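Local coordinates for protein inorganic polyphosphate/ATP-glucomannokinase (Arthrobacter sp., PDB 1WOQ) that transfers a phosphoryl group from inorganic polyphosphate or ATP to glucose and probably mannose, as a sugar kinase of the ROK family, at residues A[120-132]-A[154-168]. Numbering follows the deposited sequence.
Sequences VINDADAAGLAEA and GSAFIFDGKLVPNAE. With BGC (beta-D-glucopyranose), chain C.
Ile121 CD1 meets Leu163 CD2 tip to tip at 4.1 Å where the edge strand of one sheet in the actin-like ATPase fold of this ROK-family kinase turns into helix 123-134, which packs against the hairpin of strands 153-159 and 162-164 in the other sheet. Asn122 is the N-cap: its OD1 takes Asp125 N on an in-plane lone pair and, more weakly, Ala124 N, which leaves ND2 directed at glucose O3 and O4 through two weak bonds. Asp123 supplies both carboxylate oxygens to the sugar, OD2 accepting from O4 at 2.5 Å and OD1 from O6. From the second segment Glu168 answers in the same bidentate way, OE1 to O2 and OE2 to O3, so the helix start and the post-hairpin loop grip glucose together. Ala124 CB lies 3.3 Å from Ser155 N.

Asp125 carries the polar link. With CG anti to the carbonyl carbon (chi1 -78°), OD2 accepts Asn166 N on its syn lone pair at 2.8 Å and 171°, while OD1 takes a water that also bonds Phe157 N, Val164 O and Ala167 N. A leucine here would probably leave Asn166 N without its acceptor, the water short of one of its four partners and the 165-167 loop free to shift.

Gly128 CA is pressed to 3.5 Å from Ala156 CB, closer than two carbons normally sit, and a modelled CB would clash there. The axis of helix 123-132 passes 6.3 Å from that of strand 154-159, at a signed crossing angle of -46°. Leu129 crosses Leu163 at about a right angle, CD2 lying 3.7 Å from Leu163 CB, and also touches Ile257 of helix 250-262. At the far end, Ala132 CB rests against Ile158 CG2.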
loop_
_atom_site.group_PDB
_atom_site.type_symbol
_atom_site.label_atom_id
_atom_site.label_comp_id
_atom_site.label_asym_id
_atom_site.label_seq_id
_atom_site.Cartn_x
_atom_site.Cartn_y
_atom_site.Cartn_z
ATOM N N VAL A 120 -0.704 -4.272 11.918
ATOM C CA VAL A 120 -0.268 -3.390 10.852
ATOM C C VAL A 120 0.669 -4.071 9.864
ATOM O O VAL A 120 1.424 -4.984 10.216
ATOM C CB VAL A 120 0.437 -2.143 11.449
ATOM C CG1 VAL A 120 0.904 -1.207 10.346
ATOM C CG2 VAL A 120 -0.519 -1.417 12.400
ATOM N N ILE A 121 0.597 -3.621 8.619
ATOM C CA ILE A 121 1.436 -4.143 7.550
ATOM C C ILE A 121 1.787 -2.959 6.659
ATOM O O ILE A 121 1.038 -1.985 6.593
ATOM C CB ILE A 121 0.685 -5.205 6.719
ATOM C CG1 ILE A 121 1.567 -5.689 5.563
ATOM C CG2 ILE A 121 -0.631 -4.627 6.204
ATOM C CD1 ILE A 121 0.939 -6.810 4.746
ATOM N N ASN A 122 2.930 -3.024 5.991
ATOM C CA ASN A 122 3.312 -1.933 5.106
ATOM C C ASN A 122 2.238 -1.729 4.033
ATOM O O ASN A 122 1.668 -2.694 3.527
ATOM C CB ASN A 122 4.657 -2.233 4.451
ATOM C CG ASN A 122 4.987 -1.260 3.351
ATOM O OD1 ASN A 122 4.746 -1.535 2.177
ATOM N ND2 ASN A 122 5.523 -0.099 3.724
ATOM N N ASP A 123 1.970 -0.474 3.682
ATOM C CA ASP A 123 0.940 -0.175 2.691
ATOM C C ASP A 123 1.163 -0.805 1.312
ATOM O O ASP A 123 0.218 -1.317 0.699
ATOM C CB ASP A 123 0.747 1.343 2.553
ATOM C CG ASP A 123 1.988 2.064 2.043
ATOM O OD1 ASP A 123 1.822 3.124 1.403
ATOM O OD2 ASP A 123 3.121 1.596 2.287
ATOM N N ALA A 124 2.397 -0.776 0.817
ATOM C CA ALA A 124 2.685 -1.371 -0.487
ATOM C C ALA A 124 2.562 -2.893 -0.400
ATOM O O ALA A 124 2.062 -3.533 -1.327
ATOM C CB ALA A 124 4.088 -0.967 -0.960
ATOM N N ASP A 125 3.016 -3.465 0.716
ATOM C CA ASP A 125 2.926 -4.909 0.927
ATOM C C ASP A 125 1.463 -5.351 0.873
ATOM O O ASP A 125 1.141 -6.390 0.288
ATOM C CB ASP A 125 3.520 -5.306 2.284
ATOM C CG ASP A 125 5.043 -5.344 2.280
ATOM O OD1 ASP A 125 5.658 -5.046 1.233
ATOM O OD2 ASP A 125 5.621 -5.676 3.337
ATOM N N ALA A 126 0.583 -4.559 1.483
ATOM C CA ALA A 126 -0.848 -4.871 1.488
ATOM C C ALA A 126 -1.373 -4.837 0.056
ATOM O O ALA A 126 -2.114 -5.725 -0.365
ATOM C CB ALA A 126 -1.610 -3.864 2.353
ATOM N N ALA A 127 -0.983 -3.811 -0.694
ATOM C CA ALA A 127 -1.411 -3.693 -2.085
ATOM C C ALA A 127 -0.940 -4.923 -2.859
ATOM O O ALA A 127 -1.651 -5.432 -3.728
ATOM C CB ALA A 127 -0.835 -2.423 -2.712
ATOM N N GLY A 128 0.262 -5.396 -2.537
ATOM C CA GLY A 128 0.809 -6.571 -3.200
ATOM C C GLY A 128 0.021 -7.831 -2.887
ATOM O O GLY A 128 -0.264 -8.635 -3.784
ATOM N N LEU A 129 -0.340 -8.017 -1.620
ATOM C CA LEU A 129 -1.117 -9.192 -1.224
ATOM C C LEU A 129 -2.424 -9.211 -2.007
ATOM O O LEU A 129 -2.853 -10.255 -2.511
ATOM C CB LEU A 129 -1.434 -9.160 0.275
ATOM C CG LEU A 129 -0.306 -9.407 1.275
ATOM C CD1 LEU A 129 -0.808 -9.144 2.695
ATOM C CD2 LEU A 129 0.187 -10.837 1.136
ATOM N N ALA A 130 -3.058 -8.046 -2.102
ATOM C CA ALA A 130 -4.317 -7.925 -2.821
ATOM C C ALA A 130 -4.157 -8.243 -4.310
ATOM O O ALA A 130 -4.971 -8.965 -4.873
ATOM C CB ALA A 130 -4.889 -6.526 -2.639
ATOM N N GLU A 131 -3.116 -7.705 -4.945
ATOM C CA GLU A 131 -2.893 -7.966 -6.367
ATOM C C GLU A 131 -2.553 -9.427 -6.621
ATOM O O GLU A 131 -2.939 -9.991 -7.645
ATOM C CB GLU A 131 -1.762 -7.087 -6.922
ATOM C CG GLU A 131 -2.115 -5.622 -7.087
ATOM C CD GLU A 131 -3.333 -5.402 -7.972
ATOM O OE1 GLU A 131 -3.346 -5.901 -9.118
ATOM O OE2 GLU A 131 -4.275 -4.725 -7.520
ATOM N N ALA A 132 -1.822 -10.034 -5.694
ATOM C CA ALA A 132 -1.425 -11.431 -5.830
ATOM C C ALA A 132 -2.617 -12.379 -5.722
ATOM O O ALA A 132 -2.701 -13.384 -6.441
ATOM C CB ALA A 132 -0.390 -11.780 -4.763
ATOM N N GLY A 154 6.206 2.925 -3.394
ATOM C CA GLY A 154 6.145 1.732 -2.580
ATOM C C GLY A 154 6.441 0.517 -3.424
ATOM O O GLY A 154 6.382 0.577 -4.655
ATOM N N SER A 155 6.774 -0.587 -2.770
ATOM C CA SER A 155 7.056 -1.812 -3.495
ATOM C C SER A 155 6.691 -3.036 -2.680
ATOM O O SER A 155 7.057 -3.145 -1.508
ATOM C CB SER A 155 8.539 -1.899 -3.868
ATOM O OG SER A 155 9.353 -1.976 -2.707
ATOM N N ALA A 156 5.963 -3.951 -3.310
ATOM C CA ALA A 156 5.594 -5.209 -2.681
ATOM C C ALA A 156 6.351 -6.269 -3.474
ATOM O O ALA A 156 6.204 -6.361 -4.696
ATOM C CB ALA A 156 4.092 -5.452 -2.794
ATOM N N PHE A 157 7.170 -7.050 -2.781
ATOM C CA PHE A 157 7.947 -8.104 -3.422
ATOM C C PHE A 157 7.175 -9.410 -3.242
ATOM O O PHE A 157 7.048 -9.921 -2.128
ATOM C CB PHE A 157 9.331 -8.198 -2.767
ATOM C CG PHE A 157 10.356 -8.933 -3.595
ATOM C CD1 PHE A 157 11.519 -8.287 -4.007
ATOM C CD2 PHE A 157 10.165 -10.266 -3.950
ATOM C CE1 PHE A 157 12.484 -8.963 -4.764
ATOM C CE2 PHE A 157 11.116 -10.951 -4.706
ATOM C CZ PHE A 157 12.280 -10.298 -5.114
ATOM N N ILE A 158 6.645 -9.932 -4.343
ATOM C CA ILE A 158 5.880 -11.173 -4.325
ATOM C C ILE A 158 6.686 -12.268 -5.028
ATOM O O ILE A 158 7.254 -12.029 -6.090
ATOM C CB ILE A 158 4.529 -11.012 -5.080
ATOM C CG1 ILE A 158 3.738 -9.825 -4.519
ATOM C CG2 ILE A 158 3.706 -12.295 -4.966
ATOM C CD1 ILE A 158 3.371 -9.956 -3.051
ATOM N N PHE A 159 6.756 -13.450 -4.422
ATOM C CA PHE A 159 7.463 -14.574 -5.034
ATOM C C PHE A 159 6.603 -15.823 -4.905
ATOM O O PHE A 159 6.280 -16.255 -3.796
ATOM C CB PHE A 159 8.819 -14.823 -4.374
ATOM C CG PHE A 159 9.634 -15.872 -5.078
ATOM C CD1 PHE A 159 10.140 -15.633 -6.351
ATOM C CD2 PHE A 159 9.845 -17.120 -4.497
ATOM C CE1 PHE A 159 10.843 -16.618 -7.043
ATOM C CE2 PHE A 159 10.548 -18.115 -5.181
ATOM C CZ PHE A 159 11.046 -17.861 -6.456
ATOM N N ASP A 160 6.240 -16.402 -6.045
ATOM C CA ASP A 160 5.389 -17.587 -6.067
ATOM C C ASP A 160 4.095 -17.304 -5.307
ATOM O O ASP A 160 3.579 -18.161 -4.582
ATOM C CB ASP A 160 6.110 -18.795 -5.452
ATOM C CG ASP A 160 7.119 -19.423 -6.401
ATOM O OD1 ASP A 160 7.105 -19.090 -7.603
ATOM O OD2 ASP A 160 7.921 -20.266 -5.942
ATOM N N GLY A 161 3.585 -16.088 -5.472
ATOM C CA GLY A 161 2.345 -15.696 -4.823
ATOM C C GLY A 161 2.439 -15.381 -3.341
ATOM O O GLY A 161 1.426 -15.071 -2.707
ATOM N N LYS A 162 3.643 -15.450 -2.785
ATOM C CA LYS A 162 3.839 -15.173 -1.366
ATOM C C LYS A 162 4.548 -13.842 -1.169
ATOM O O LYS A 162 5.410 -13.469 -1.957
ATOM C CB LYS A 162 4.677 -16.275 -0.709
ATOM C CG LYS A 162 4.136 -17.686 -0.876
ATOM C CD LYS A 162 4.906 -18.673 0.002
ATOM C CE LYS A 162 6.399 -18.672 -0.304
ATOM N NZ LYS A 162 7.176 -19.490 0.677
ATOM N N LEU A 163 4.189 -13.130 -0.108
ATOM C CA LEU A 163 4.816 -11.845 0.169
ATOM C C LEU A 163 6.174 -11.963 0.848
ATOM O O LEU A 163 6.308 -12.618 1.880
ATOM C CB LEU A 163 3.903 -10.985 1.053
ATOM C CG LEU A 163 4.520 -9.693 1.608
ATOM C CD1 LEU A 163 4.699 -8.668 0.489
ATOM C CD2 LEU A 163 3.612 -9.128 2.698
ATOM N N VAL A 164 7.181 -11.342 0.238
ATOM C CA VAL A 164 8.526 -11.258 0.801
ATOM C C VAL A 164 8.361 -9.855 1.395
ATOM O O VAL A 164 8.460 -8.852 0.690
ATOM C CB VAL A 164 9.603 -11.262 -0.305
ATOM C CG1 VAL A 164 10.976 -11.033 0.303
ATOM C CG2 VAL A 164 9.575 -12.605 -1.041
ATOM N N PRO A 165 8.107 -9.771 2.707
ATOM C CA PRO A 165 7.894 -8.490 3.383
ATOM C C PRO A 165 8.932 -7.385 3.420
ATOM O O PRO A 165 10.140 -7.618 3.380
ATOM C CB PRO A 165 7.488 -8.917 4.792
ATOM C CG PRO A 165 8.335 -10.123 5.008
ATOM C CD PRO A 165 8.209 -10.865 3.691
ATOM N N ASN A 166 8.397 -6.170 3.489
ATOM C CA ASN A 166 9.167 -4.947 3.631
ATOM C C ASN A 166 10.205 -4.553 2.587
ATOM O O ASN A 166 11.227 -3.966 2.933
ATOM C CB ASN A 166 9.813 -4.945 5.022
ATOM C CG ASN A 166 8.784 -4.889 6.145
ATOM O OD1 ASN A 166 8.802 -5.708 7.074
ATOM N ND2 ASN A 166 7.885 -3.918 6.066
ATOM N N ALA A 167 9.962 -4.851 1.314
ATOM C CA ALA A 167 10.924 -4.421 0.298
ATOM C C ALA A 167 10.711 -2.911 0.165
ATOM O O ALA A 167 9.575 -2.456 0.017
ATOM C CB ALA A 167 10.651 -5.114 -1.037
ATOM N N GLU A 168 11.790 -2.133 0.232
ATOM C CA GLU A 168 11.685 -0.675 0.126
ATOM C C GLU A 168 12.369 -0.157 -1.134
ATOM O O GLU A 168 13.250 0.697 -1.066
ATOM C CB GLU A 168 12.304 -0.014 1.367
ATOM C CG GLU A 168 11.443 -0.107 2.629
ATOM C CD GLU A 168 10.241 0.829 2.591
ATOM O OE1 GLU A 168 10.342 1.902 1.957
ATOM O OE2 GLU A 168 9.204 0.505 3.214
HETATM C C2 BGC C . 7.909 4.369 2.194
HETATM C C3 BGC C . 7.277 2.989 1.967
HETATM C C4 BGC C . 5.857 3.149 1.402
HETATM C C5 BGC C . 5.896 4.033 0.147
HETATM C C6 BGC C . 4.528 4.318 -0.440
HETATM C C1 BGC C . 7.862 5.163 0.886
HETATM O O1 BGC C . 8.391 6.430 1.067
HETATM O O2 BGC C . 9.252 4.220 2.623
HETATM O O3 BGC C . 7.236 2.263 3.186
HETATM O O4 BGC C . 5.322 1.871 1.072
HETATM O O5 BGC C . 6.503 5.307 0.460
HETATM O O6 BGC C . 3.644 4.848 0.536
HETATM O O HOH W 1 7.724 -6.393 0.031
#